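PDB 6GNF: glycogen synthase from Cyanobacterium sp. CLg1, which belongs to the bacterial glycogen and starch synthase family of glycosyltransferases and binds ADP and a glycan. Local coordinates for residues Phe262-Pro273 with Val292-Asn303; Met21-Thr29 with Asn164-Thr174. All coordinates share one frame; numbering follows the deposited sequence.

Contact 1: Phe262-Pro273 with Val292-Asn303; sequences FLNCDQALTVSP and VARDVGLTGITN. With AC1 (4,6-dideoxy-4-{[(1S,4R,5S,6S)-4,5,6-trihydroxy-3-(hydroxymethyl)cyclohex-2-en-1-yl]amino}-alpha-D-glucopyranose), chain D.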
# COMPACT_ATOMS: atom_id res chain seq x y z
N PHE A 262 -17.84 -4.23 -1.08
CA PHE A 262 -18.49 -2.94 -0.82
C PHE A 262 -19.96 -3.11 -0.51
O PHE A 262 -20.49 -2.46 0.39
CB PHE A 262 -18.35 -1.97 -2.00
CG PHE A 262 -17.03 -1.26 -2.08
CD1 PHE A 262 -16.27 -1.00 -0.94
CD2 PHE A 262 -16.55 -0.83 -3.30
CE1 PHE A 262 -15.06 -0.33 -1.03
CE2 PHE A 262 -15.35 -0.16 -3.40
CZ PHE A 262 -14.60 0.09 -2.26
N LEU A 263 -20.62 -3.98 -1.27
CA LEU A 263 -22.07 -4.15 -1.14
C LEU A 263 -22.47 -4.94 0.10
O LEU A 263 -23.63 -4.93 0.48
CB LEU A 263 -22.64 -4.83 -2.39
CG LEU A 263 -22.60 -3.99 -3.67
CD1 LEU A 263 -23.00 -4.82 -4.88
CD2 LEU A 263 -23.49 -2.76 -3.55
N ASN A 264 -21.53 -5.64 0.74
CA ASN A 264 -21.87 -6.50 1.87
C ASN A 264 -21.27 -6.07 3.20
O ASN A 264 -21.69 -6.60 4.23
CB ASN A 264 -21.49 -7.95 1.55
CG ASN A 264 -22.51 -8.63 0.65
OD1 ASN A 264 -23.50 -9.17 1.13
ND2 ASN A 264 -22.28 -8.58 -0.65
N CYS A 265 -20.35 -5.11 3.20
CA CYS A 265 -19.74 -4.68 4.45
C CYS A 265 -20.68 -3.76 5.20
O CYS A 265 -21.66 -3.27 4.63
CB CYS A 265 -18.40 -3.97 4.20
SG CYS A 265 -18.56 -2.37 3.37
N ASP A 266 -20.38 -3.51 6.46
CA ASP A 266 -21.14 -2.55 7.25
C ASP A 266 -20.65 -1.13 7.01
O ASP A 266 -21.42 -0.19 7.13
CB ASP A 266 -21.04 -2.90 8.74
CG ASP A 266 -21.70 -4.21 9.05
OD1 ASP A 266 -22.89 -4.33 8.69
OD2 ASP A 266 -21.05 -5.11 9.60
N GLN A 267 -19.38 -0.97 6.66
CA GLN A 267 -18.87 0.35 6.31
C GLN A 267 -17.61 0.25 5.47
O GLN A 267 -16.75 -0.61 5.70
CB GLN A 267 -18.58 1.18 7.55
CG GLN A 267 -18.25 2.63 7.22
CD GLN A 267 -18.53 3.58 8.36
OE1 GLN A 267 -19.04 3.20 9.41
NE2 GLN A 267 -18.22 4.85 8.13
N ALA A 268 -17.51 1.15 4.49
CA ALA A 268 -16.38 1.18 3.58
C ALA A 268 -15.53 2.40 3.88
O ALA A 268 -16.04 3.50 4.01
CB ALA A 268 -16.88 1.22 2.14
N LEU A 269 -14.23 2.18 4.08
CA LEU A 269 -13.27 3.24 4.36
C LEU A 269 -12.12 3.19 3.38
O LEU A 269 -11.86 2.16 2.74
CB LEU A 269 -12.69 3.08 5.77
CG LEU A 269 -13.64 3.11 6.96
CD1 LEU A 269 -12.89 2.82 8.25
CD2 LEU A 269 -14.34 4.45 7.05
N THR A 270 -11.39 4.29 3.28
CA THR A 270 -10.15 4.30 2.51
C THR A 270 -9.09 5.21 3.16
O THR A 270 -9.32 5.75 4.25
CB THR A 270 -10.40 4.65 1.03
OG1 THR A 270 -9.22 4.37 0.27
CG2 THR A 270 -10.82 6.09 0.86
N VAL A 271 -7.95 5.37 2.49
CA VAL A 271 -6.74 5.82 3.17
C VAL A 271 -6.40 7.31 2.96
O VAL A 271 -5.31 7.75 3.33
CB VAL A 271 -5.55 4.91 2.82
CG1 VAL A 271 -5.78 3.53 3.42
CG2 VAL A 271 -5.35 4.80 1.32
N SER A 272 -7.34 8.09 2.43
CA SER A 272 -7.29 9.56 2.49
C SER A 272 -8.64 10.15 2.05
O SER A 272 -9.32 9.57 1.19
CB SER A 272 -6.17 10.15 1.62
OG SER A 272 -6.51 10.16 0.26
N PRO A 273 -9.06 11.27 2.68
CA PRO A 273 -10.32 11.93 2.29
C PRO A 273 -10.37 12.32 0.82
O PRO A 273 -11.43 12.27 0.20
CB PRO A 273 -10.34 13.21 3.13
CG PRO A 273 -9.35 13.01 4.22
CD PRO A 273 -8.37 11.97 3.78
N VAL A 292 -20.92 2.25 -7.18
CA VAL A 292 -21.00 1.37 -6.02
C VAL A 292 -20.50 2.09 -4.76
O VAL A 292 -21.16 2.05 -3.73
CB VAL A 292 -20.23 0.06 -6.23
CG1 VAL A 292 -20.21 -0.78 -4.97
CG2 VAL A 292 -20.84 -0.74 -7.38
N ALA A 293 -19.35 2.75 -4.86
CA ALA A 293 -18.79 3.49 -3.73
C ALA A 293 -19.72 4.60 -3.24
O ALA A 293 -19.92 4.74 -2.03
CB ALA A 293 -17.43 4.07 -4.11
N ARG A 294 -20.31 5.35 -4.18
CA ARG A 294 -21.34 6.34 -3.86
C ARG A 294 -22.54 5.73 -3.16
O ARG A 294 -23.05 6.29 -2.20
CB ARG A 294 -21.86 7.02 -5.12
CG ARG A 294 -21.01 8.16 -5.61
CD ARG A 294 -21.78 9.02 -6.58
NE ARG A 294 -22.26 8.29 -7.76
CZ ARG A 294 -21.54 8.03 -8.85
NH1 ARG A 294 -20.27 8.41 -8.96
NH2 ARG A 294 -22.09 7.36 -9.86
N ASP A 295 -23.04 4.65 -3.72
CA ASP A 295 -24.20 3.95 -3.18
C ASP A 295 -23.95 3.54 -1.73
O ASP A 295 -24.79 3.78 -0.86
CB ASP A 295 -24.49 2.72 -4.04
CG ASP A 295 -25.71 1.95 -3.57
OD1 ASP A 295 -26.70 2.56 -3.14
OD2 ASP A 295 -25.66 0.70 -3.64
N VAL A 296 -22.79 2.96 -1.46
CA VAL A 296 -22.47 2.43 -0.15
C VAL A 296 -21.96 3.51 0.81
O VAL A 296 -22.15 3.40 2.02
CB VAL A 296 -21.45 1.28 -0.30
CG1 VAL A 296 -20.73 0.96 1.00
CG2 VAL A 296 -22.16 0.05 -0.84
N GLY A 297 -21.37 4.58 0.26
CA GLY A 297 -20.72 5.60 1.07
C GLY A 297 -19.30 5.17 1.39
O GLY A 297 -19.06 4.03 1.79
N LEU A 298 -18.36 6.08 1.20
CA LEU A 298 -16.94 5.80 1.37
C LEU A 298 -16.28 7.00 2.05
O LEU A 298 -16.33 8.10 1.54
CB LEU A 298 -16.29 5.55 0.01
CG LEU A 298 -14.79 5.25 -0.04
CD1 LEU A 298 -14.47 3.96 0.71
CD2 LEU A 298 -14.32 5.15 -1.47
N THR A 299 -15.67 6.77 3.22
CA THR A 299 -14.98 7.80 3.99
C THR A 299 -13.48 7.52 3.97
O THR A 299 -13.06 6.37 4.04
CB THR A 299 -15.42 7.78 5.46
OG1 THR A 299 -16.83 7.97 5.53
CG2 THR A 299 -14.75 8.87 6.27
N GLY A 300 -12.69 8.59 3.92
CA GLY A 300 -11.24 8.50 3.90
C GLY A 300 -10.62 8.97 5.20
O GLY A 300 -11.07 9.95 5.80
N ILE A 301 -9.58 8.27 5.63
CA ILE A 301 -8.76 8.66 6.77
C ILE A 301 -7.30 8.56 6.35
O ILE A 301 -6.83 7.49 6.01
CB ILE A 301 -8.99 7.73 7.98
CG1 ILE A 301 -10.45 7.80 8.43
CG2 ILE A 301 -8.07 8.12 9.13
CD1 ILE A 301 -10.81 6.78 9.48
N THR A 302 -6.60 9.68 6.39
CA THR A 302 -5.21 9.74 5.95
C THR A 302 -4.31 8.85 6.80
O THR A 302 -4.31 8.98 8.02
CB THR A 302 -4.69 11.19 6.01
OG1 THR A 302 -5.49 12.02 5.16
CG2 THR A 302 -3.24 11.30 5.57
N ASN A 303 -3.52 7.99 6.15
CA ASN A 303 -2.59 7.12 6.86
C ASN A 303 -1.60 7.95 7.66
O ASN A 303 -1.16 9.00 7.20
CB ASN A 303 -1.76 6.25 5.90
CG ASN A 303 -2.56 5.13 5.27
OD1 ASN A 303 -3.59 4.69 5.79
ND2 ASN A 303 -2.06 4.64 4.14
C1 AC1 D . -0.67 -4.21 -2.96
O2 AC1 D . -3.06 -4.21 -2.48
C2 AC1 D . -1.82 -3.55 -2.18
C4A AC1 D . -1.21 3.48 -0.13
C3 AC1 D . -1.91 -2.05 -2.48
O3 AC1 D . -2.88 -1.51 -1.58
C4 AC1 D . -0.55 -1.35 -2.34
N4A AC1 D . -0.57 0.11 -2.60
C5 AC1 D . 0.44 -2.09 -3.26
O5 AC1 D . 0.54 -3.46 -2.85
C6 AC1 D . 1.84 -1.50 -3.23
C1B AC1 D . -1.41 1.09 -1.92
C2B AC1 D . -1.29 2.55 -2.46
O2B AC1 D . -0.50 2.66 -3.64
C3B AC1 D . -0.66 3.56 -1.53
O3B AC1 D . -0.95 4.88 -2.01
O4 AC1 D . -0.39 4.34 0.67
C5B AC1 D . -1.15 2.06 0.38
C7B AC1 D . -1.19 1.01 -0.43
C6B AC1 D . -1.10 1.84 1.85
O6B AC1 D . -2.27 2.45 2.41
O HOH W 1 -17.57 5.13 5.36
O HOH W 2 -19.91 2.70 3.97

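Contact 2: Met21-Thr29 with Asn164-Thr174; sequences MLNICFVST and NTIFVCNDWHT. With GLC (alpha-D-glucopyranose), chain B; AC1 (4,6-dideoxy-4-{[(1S,4R,5S,6S)-4,5,6-trihydroxy-3-(hydroxymethyl)cyclohex-2-en-1-yl]amino}-alpha-D-glucopyranose), chain D; SO4 (sulfate ion), chain H.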
# COMPACT_ATOMS: atom_id res chain seq x y z
N MET A 21 -13.45 -1.36 25.61
CA MET A 21 -12.50 -2.10 24.80
C MET A 21 -13.16 -2.69 23.55
O MET A 21 -14.12 -3.45 23.65
CB MET A 21 -11.89 -3.21 25.66
CG MET A 21 -10.73 -3.95 25.03
SD MET A 21 -9.95 -5.13 26.17
CE MET A 21 -9.23 -4.02 27.38
N LEU A 22 -12.67 -2.30 22.38
CA LEU A 22 -13.07 -2.87 21.11
C LEU A 22 -12.26 -4.12 20.78
O LEU A 22 -11.11 -4.23 21.18
CB LEU A 22 -12.87 -1.86 19.98
CG LEU A 22 -13.65 -0.56 20.08
CD1 LEU A 22 -13.06 0.48 19.15
CD2 LEU A 22 -15.12 -0.79 19.79
N ASN A 23 -12.88 -5.02 20.04
CA ASN A 23 -12.23 -6.20 19.50
C ASN A 23 -12.09 -6.03 18.00
O ASN A 23 -13.09 -5.99 17.28
CB ASN A 23 -13.08 -7.43 19.80
CG ASN A 23 -13.23 -7.69 21.30
OD1 ASN A 23 -12.26 -7.70 22.04
ND2 ASN A 23 -14.46 -7.91 21.74
N ILE A 24 -10.85 -5.90 17.53
CA ILE A 24 -10.60 -5.59 16.13
C ILE A 24 -9.69 -6.65 15.52
O ILE A 24 -8.58 -6.87 15.99
CB ILE A 24 -9.94 -4.21 15.97
CG1 ILE A 24 -10.71 -3.16 16.77
CG2 ILE A 24 -9.88 -3.81 14.51
CD1 ILE A 24 -9.97 -1.87 16.95
N CYS A 25 -10.16 -7.26 14.43
CA CYS A 25 -9.42 -8.30 13.74
C CYS A 25 -9.10 -7.84 12.32
O CYS A 25 -10.01 -7.73 11.49
CB CYS A 25 -10.24 -9.58 13.72
SG CYS A 25 -9.45 -10.95 12.88
N PHE A 26 -7.83 -7.51 12.06
CA PHE A 26 -7.38 -7.06 10.73
C PHE A 26 -7.04 -8.26 9.89
O PHE A 26 -6.31 -9.16 10.34
CB PHE A 26 -6.12 -6.19 10.83
CG PHE A 26 -6.38 -4.77 11.21
CD1 PHE A 26 -6.71 -4.44 12.50
CD2 PHE A 26 -6.28 -3.76 10.27
CE1 PHE A 26 -6.95 -3.12 12.86
CE2 PHE A 26 -6.52 -2.44 10.62
CZ PHE A 26 -6.85 -2.12 11.91
N VAL A 27 -7.54 -8.29 8.66
CA VAL A 27 -7.26 -9.39 7.77
C VAL A 27 -6.59 -8.83 6.52
O VAL A 27 -7.07 -7.87 5.93
CB VAL A 27 -8.56 -10.15 7.40
CG1 VAL A 27 -8.24 -11.45 6.68
CG2 VAL A 27 -9.36 -10.45 8.66
N SER A 28 -5.44 -9.38 6.16
CA SER A 28 -4.74 -8.94 4.97
C SER A 28 -3.77 -9.98 4.46
O SER A 28 -3.48 -10.95 5.14
CB SER A 28 -3.98 -7.63 5.22
OG SER A 28 -2.90 -7.77 6.08
N THR A 29 -3.22 -9.72 3.28
CA THR A 29 -2.16 -10.55 2.73
C THR A 29 -0.78 -10.14 3.23
O THR A 29 0.17 -10.89 3.07
CB THR A 29 -2.14 -10.45 1.19
OG1 THR A 29 -2.23 -9.07 0.82
CG2 THR A 29 -3.33 -11.16 0.62
N ASN A 164 -18.06 -10.60 19.46
CA ASN A 164 -18.28 -9.16 19.32
C ASN A 164 -17.08 -8.50 18.69
O ASN A 164 -16.41 -7.67 19.32
CB ASN A 164 -18.61 -8.52 20.66
CG ASN A 164 -19.94 -9.00 21.19
OD1 ASN A 164 -20.93 -9.08 20.46
ND2 ASN A 164 -19.96 -9.38 22.45
N THR A 165 -16.86 -8.84 17.43
CA THR A 165 -15.63 -8.53 16.73
C THR A 165 -15.91 -7.68 15.50
O THR A 165 -16.91 -7.88 14.83
CB THR A 165 -14.93 -9.83 16.32
OG1 THR A 165 -14.52 -10.51 17.52
CG2 THR A 165 -13.73 -9.56 15.42
N ILE A 166 -15.02 -6.72 15.24
CA ILE A 166 -15.02 -5.95 14.01
C ILE A 166 -13.91 -6.52 13.12
O ILE A 166 -12.73 -6.44 13.47
CB ILE A 166 -14.74 -4.46 14.28
CG1 ILE A 166 -15.86 -3.86 15.14
CG2 ILE A 166 -14.63 -3.68 12.98
CD1 ILE A 166 -15.55 -2.50 15.69
N PHE A 167 -14.29 -7.06 11.97
CA PHE A 167 -13.33 -7.52 10.98
C PHE A 167 -12.96 -6.37 10.04
O PHE A 167 -13.83 -5.83 9.36
CB PHE A 167 -13.92 -8.67 10.16
CG PHE A 167 -14.10 -9.95 10.93
CD1 PHE A 167 -13.04 -10.84 11.08
CD2 PHE A 167 -15.32 -10.28 11.48
CE1 PHE A 167 -13.20 -12.01 11.79
CE2 PHE A 167 -15.49 -11.46 12.19
CZ PHE A 167 -14.43 -12.33 12.33
N VAL A 168 -11.68 -6.03 9.99
CA VAL A 168 -11.19 -5.05 9.02
C VAL A 168 -10.55 -5.78 7.84
O VAL A 168 -9.49 -6.41 7.97
CB VAL A 168 -10.19 -4.07 9.66
CG1 VAL A 168 -9.74 -3.02 8.64
CG2 VAL A 168 -10.81 -3.37 10.86
N CYS A 169 -11.25 -5.76 6.71
CA CYS A 169 -10.82 -6.43 5.49
C CYS A 169 -10.02 -5.46 4.63
O CYS A 169 -10.56 -4.46 4.15
CB CYS A 169 -12.04 -6.91 4.73
SG CYS A 169 -13.17 -7.85 5.78
N ASN A 170 -8.75 -5.77 4.44
CA ASN A 170 -7.86 -4.90 3.69
C ASN A 170 -7.79 -5.33 2.24
O ASN A 170 -7.42 -6.45 1.93
CB ASN A 170 -6.47 -4.92 4.33
CG ASN A 170 -6.46 -4.24 5.67
OD1 ASN A 170 -6.33 -3.02 5.77
ND2 ASN A 170 -6.63 -5.02 6.73
N ASP A 171 -8.24 -4.44 1.35
CA ASP A 171 -8.13 -4.61 -0.09
C ASP A 171 -8.90 -5.81 -0.66
O ASP A 171 -9.62 -6.52 0.07
CB ASP A 171 -6.65 -4.65 -0.53
CG ASP A 171 -6.17 -3.30 -1.10
OD1 ASP A 171 -6.96 -2.40 -1.45
OD2 ASP A 171 -4.94 -3.17 -1.17
N TRP A 172 -8.80 -5.99 -1.97
CA TRP A 172 -9.63 -6.96 -2.67
C TRP A 172 -9.42 -8.40 -2.20
O TRP A 172 -10.35 -9.21 -2.26
CB TRP A 172 -9.45 -6.86 -4.18
CG TRP A 172 -8.14 -7.35 -4.68
CD1 TRP A 172 -7.02 -6.60 -4.89
CD2 TRP A 172 -7.80 -8.69 -5.03
NE1 TRP A 172 -5.99 -7.40 -5.35
CE2 TRP A 172 -6.45 -8.68 -5.45
CE3 TRP A 172 -8.49 -9.90 -5.04
CZ2 TRP A 172 -5.80 -9.84 -5.88
CZ3 TRP A 172 -7.84 -11.04 -5.45
CH2 TRP A 172 -6.51 -11.00 -5.87
N HIS A 173 -8.22 -8.72 -1.72
CA HIS A 173 -7.86 -10.11 -1.36
C HIS A 173 -8.78 -10.69 -0.30
O HIS A 173 -9.01 -11.90 -0.26
CB HIS A 173 -6.43 -10.21 -0.83
CG HIS A 173 -5.43 -9.44 -1.63
ND1 HIS A 173 -5.04 -8.16 -1.30
CD2 HIS A 173 -4.74 -9.77 -2.75
CE1 HIS A 173 -4.15 -7.73 -2.18
NE2 HIS A 173 -3.96 -8.69 -3.08
N THR A 174 -9.25 -9.83 0.60
CA THR A 174 -10.07 -10.23 1.72
C THR A 174 -11.52 -9.75 1.58
O THR A 174 -12.29 -9.79 2.55
CB THR A 174 -9.50 -9.66 3.02
OG1 THR A 174 -9.56 -8.22 2.97
CG2 THR A 174 -8.07 -10.13 3.22
C1 GLC B . -0.70 -7.40 -7.19
C2 GLC B . -1.82 -7.50 -6.14
C3 GLC B . -2.06 -6.13 -5.51
C4 GLC B . -0.75 -5.59 -4.92
C5 GLC B . 0.28 -5.49 -6.05
C6 GLC B . 1.63 -4.89 -5.62
O2 GLC B . -3.04 -7.96 -6.73
O3 GLC B . -3.07 -6.19 -4.50
O4 GLC B . -1.03 -4.32 -4.34
O5 GLC B . 0.48 -6.81 -6.61
O6 GLC B . 2.28 -5.68 -4.61
C1 AC1 D . -0.67 -4.21 -2.96
O2 AC1 D . -3.06 -4.21 -2.48
C2 AC1 D . -1.82 -3.55 -2.18
C4A AC1 D . -1.21 3.48 -0.13
C3 AC1 D . -1.91 -2.05 -2.48
O3 AC1 D . -2.88 -1.51 -1.58
C4 AC1 D . -0.55 -1.35 -2.34
N4A AC1 D . -0.57 0.11 -2.60
C5 AC1 D . 0.44 -2.09 -3.26
O5 AC1 D . 0.54 -3.46 -2.85
C6 AC1 D . 1.84 -1.50 -3.23
C1B AC1 D . -1.41 1.09 -1.92
C2B AC1 D . -1.29 2.55 -2.46
O2B AC1 D . -0.50 2.66 -3.64
C3B AC1 D . -0.66 3.56 -1.53
O3B AC1 D . -0.95 4.88 -2.01
O4 AC1 D . -0.39 4.34 0.67
C5B AC1 D . -1.15 2.06 0.38
C7B AC1 D . -1.19 1.01 -0.43
C6B AC1 D . -1.10 1.84 1.85
O6B AC1 D . -2.27 2.45 2.41
S SO4 H . -16.78 -8.84 24.69
O1 SO4 H . -17.30 -9.83 23.73
O2 SO4 H . -17.52 -7.56 24.53
O3 SO4 H . -15.33 -8.60 24.46
O4 SO4 H . -16.96 -9.38 26.06
O HOH W 3 -15.52 -4.79 19.38
O HOH W 4 -5.02 -7.68 2.08

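Contact 1: Phe262-Pro273 with Val292-Asn303
V292 and F262 meet obliquely: V292 CG1 lies 3.7 Å from F262 CB and 4.0 Å from F262 CD2. L263 crosses V292 at about a right angle and offers CD2 to it. One turn on, both methyls of V296 lie against F262 O, with V296 CG2 the closer at 3.3 Å. V296 CG1 stands anti to the backbone N (chi1 162°) and also reaches A268 CB. L298 CD1 lies against the backbone of the facing strand, 3.6 Å from L269 C. L269 and T299 lie side by side and point the same way. They belong to strands 267-270 and 298-300, which run parallel, the latter at the edge of the nine-stranded sheet of the N-terminal Rossmann-like domain. T270 N donates to T299 O at 2.8 Å, and I301 N to T270 O at 2.9 Å. Water 1 joins Q267 NE2, A268 O and T299 OG1. G300 has no side chain, and its CA sits close to S272 O and P273 N. P273 crosses T302 at about a right angle, with P273 CD 3.2 Å from T302 OG1. V271 CG1 lies against N303 OD1, and N303 ND2 donates to O6B of AC1 at 2.8 Å.

Contact 2: Met21-Thr29 with Asn164-Thr174
N170 turns CG anti to its carbonyl carbon (chi1 -69°), which brings its amide back over the end of strand 23-27. N170 ND2 donates to V27 O at 3.0 Å from above the carbonyl plane. The backbone N of N170 reaches the same oxygen nearly end-on, so two bonds grip it. H201 takes N170 OD1. V168 holds CG1 anti to the backbone N (chi1 -178°), which carries it to 3.8 Å from F26 CE2. V168 CB sits over one face of the F26 ring as a CH-pi contact. N170 ND2 meets that ring at its edge. V168 CG2 lies alongside I24 CG2. On the other face of the sheet, C25 SG approaches the F167 ring obliquely. Backbone bonds such as C25 N to I166 O and V168 N to C25 O join strands 23-27 and 166-170 in parallel. At their start N23 ND2 donates to N164 O and to a sulfate ion, probably from the crystallisation liquor. At their far end T29 CG2 lies over one face of the H173 ring. D171 OD2 accepts from O2 and O3 of AC1, and W172 NE1 donates to GLC O3. Parallel central strands leading into ligand-site loops are characteristic of the Rossmann-like domains of GT-B glycosyltransferases.

Overall arrangement
The chain starts with strand 23-27, the first half of contact 2. It then runs through helix 39-54, strands 57-63 to 99-105 and several helices before strand 166-170 returns beside the first strand and closes a long loop. Contact 1 opens only later. Helix 257-264 and strand 267-270 are followed by helices 273-281 and 290-296, and strand 298-300 closes this short loop. The two loops follow in series, neither nested nor crossed. Both contacts belong to one sheet, with strand 195-200 between strands 166-170 and 267-270. Contact 2 is central and contact 1 lies at the edge. Their centres are about 14 Å apart and they do not touch, yet D171 and N303 both bind AC1.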